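Local structure of glutaredoxin (Grx-1) (Archaeoglobus fulgidus, 3IC4) at residues V14-L19 / P69-G74. The protein probably acts as a small thiol-disulfide oxidoreductase of the glutaredoxin family, passing electrons through a pair of cysteines. Numbering follows the deposited sequence.
Sequences VLMYGL and PVVVKG
Val71 spreads its two methyls between two residues of segment 14-19: CG1, anti to its own backbone N, lies 3.7 Å from Val14 CG1, while CG2 lies 3.9 Å from CG of Met16, a selenomethionine. Both pairs approach at a slant. On the other face of the sheet the Tyr17 ring, whose CG stands anti to the carbonyl carbon (chi1 -63°), presents its CE2 rim to Val72; the methyl CG2 of Val72 sits at that edge in the ring plane, 4.0 Å from CE2. The backbones that set these positions run antiparallel at 162°, with Leu15-Val72 and Tyr17-Val70 as hydrogen-bonded pairs and Met16-Val71 as the non-hydrogen-bonded pair between them. Tyr17 N gives a nearly straight bond to Val70 O (2.8 Å, 169°), and Val70 N returns one to Tyr17 O at 3.1 Å. These are the two middle strands of the thioredoxin-fold sheet, between 40-43, parallel to 15-18, and 76-79, antiparallel to 70-73; the cis peptide bond before Pro69 matches the cis-proline of that fold. Met16 touches Cys25 of a probable CxxC pair at the start of helix 23-35, whereas Tyr17 packs on Val55 and Val59 of helix 49-63, so helices cover both faces. At the margin, Lys73 CG lies 4.1 Å from Val14 CG2, and the extended chain of Lys73 carries NZ away to a hydrogen bond with Ile90 O.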
# COMPACT_ATOMS: atom_id res chain seq x y z
N VAL A 14 8.31 -1.00 3.83
CA VAL A 14 7.22 -1.58 3.03
C VAL A 14 5.88 -0.88 3.35
O VAL A 14 5.50 -0.69 4.50
CB VAL A 14 7.10 -3.09 3.30
CG1 VAL A 14 5.97 -3.68 2.54
CG2 VAL A 14 8.38 -3.76 2.94
N LEU A 15 5.19 -0.45 2.29
CA LEU A 15 3.91 0.24 2.45
C LEU A 15 2.85 -0.41 1.59
O LEU A 15 3.06 -0.63 0.40
CB LEU A 15 4.07 1.71 1.99
CG LEU A 15 2.82 2.58 2.11
CD1 LEU A 15 2.35 2.73 3.54
CD2 LEU A 15 3.03 3.97 1.50
N MSE A 16 1.71 -0.68 2.22
CA MSE A 16 0.51 -1.11 1.50
C MSE A 16 -0.57 -0.03 1.46
O MSE A 16 -0.91 0.58 2.49
CB MSE A 16 -0.05 -2.35 2.19
CG MSE A 16 -1.21 -2.94 1.52
SE MSE A 16 -1.97 -4.35 2.59
CE MSE A 16 -3.84 -3.99 2.28
N TYR A 17 -1.15 0.13 0.27
CA TYR A 17 -2.35 0.94 0.07
C TYR A 17 -3.50 -0.02 -0.20
O TYR A 17 -3.39 -0.92 -1.02
CB TYR A 17 -2.20 1.82 -1.15
CG TYR A 17 -1.12 2.83 -1.09
CD1 TYR A 17 -1.38 4.13 -0.63
CD2 TYR A 17 0.17 2.53 -1.54
CE1 TYR A 17 -0.36 5.09 -0.64
CE2 TYR A 17 1.17 3.49 -1.56
CZ TYR A 17 0.89 4.74 -1.10
OH TYR A 17 1.90 5.64 -1.14
N GLY A 18 -4.62 0.18 0.49
CA GLY A 18 -5.79 -0.64 0.23
C GLY A 18 -7.08 -0.08 0.81
O GLY A 18 -7.13 1.03 1.21
N LEU A 19 -8.13 -0.86 0.70
CA LEU A 19 -9.39 -0.59 1.36
C LEU A 19 -9.63 -1.70 2.36
O LEU A 19 -9.46 -2.87 2.06
CB LEU A 19 -10.53 -0.59 0.37
CG LEU A 19 -10.48 0.43 -0.79
CD1 LEU A 19 -11.59 0.11 -1.72
CD2 LEU A 19 -10.64 1.79 -0.21
N PRO A 69 -5.09 -4.03 -3.99
CA PRO A 69 -3.95 -3.48 -3.19
C PRO A 69 -2.74 -3.08 -4.00
O PRO A 69 -2.50 -3.61 -5.07
CB PRO A 69 -3.56 -4.67 -2.27
CG PRO A 69 -3.92 -5.89 -3.13
CD PRO A 69 -5.23 -5.48 -3.75
N VAL A 70 -1.97 -2.11 -3.48
CA VAL A 70 -0.62 -1.84 -4.00
C VAL A 70 0.35 -1.93 -2.84
O VAL A 70 0.11 -1.38 -1.75
CB VAL A 70 -0.51 -0.47 -4.69
CG1 VAL A 70 0.99 -0.11 -5.07
CG2 VAL A 70 -1.41 -0.47 -5.91
N VAL A 71 1.39 -2.69 -3.03
CA VAL A 71 2.46 -2.81 -2.03
C VAL A 71 3.74 -2.28 -2.69
O VAL A 71 4.12 -2.69 -3.77
CB VAL A 71 2.67 -4.24 -1.49
CG1 VAL A 71 3.80 -4.27 -0.44
CG2 VAL A 71 1.36 -4.75 -0.86
N VAL A 72 4.37 -1.37 -1.96
CA VAL A 72 5.54 -0.64 -2.44
C VAL A 72 6.72 -0.92 -1.55
O VAL A 72 6.62 -0.85 -0.30
CB VAL A 72 5.32 0.89 -2.47
CG1 VAL A 72 6.58 1.57 -3.13
CG2 VAL A 72 4.01 1.20 -3.20
N LYS A 73 7.84 -1.26 -2.18
CA LYS A 73 9.14 -1.35 -1.45
C LYS A 73 10.19 -0.70 -2.30
O LYS A 73 10.52 -1.22 -3.37
CB LYS A 73 9.53 -2.81 -1.21
CG LYS A 73 10.77 -2.96 -0.33
CD LYS A 73 11.25 -4.37 -0.15
CE LYS A 73 12.62 -4.36 0.51
NZ LYS A 73 12.78 -5.62 1.29
N GLY A 74 10.75 0.43 -1.83
CA GLY A 74 11.75 1.19 -2.61
C GLY A 74 11.09 1.69 -3.89
O GLY A 74 9.99 2.25 -3.82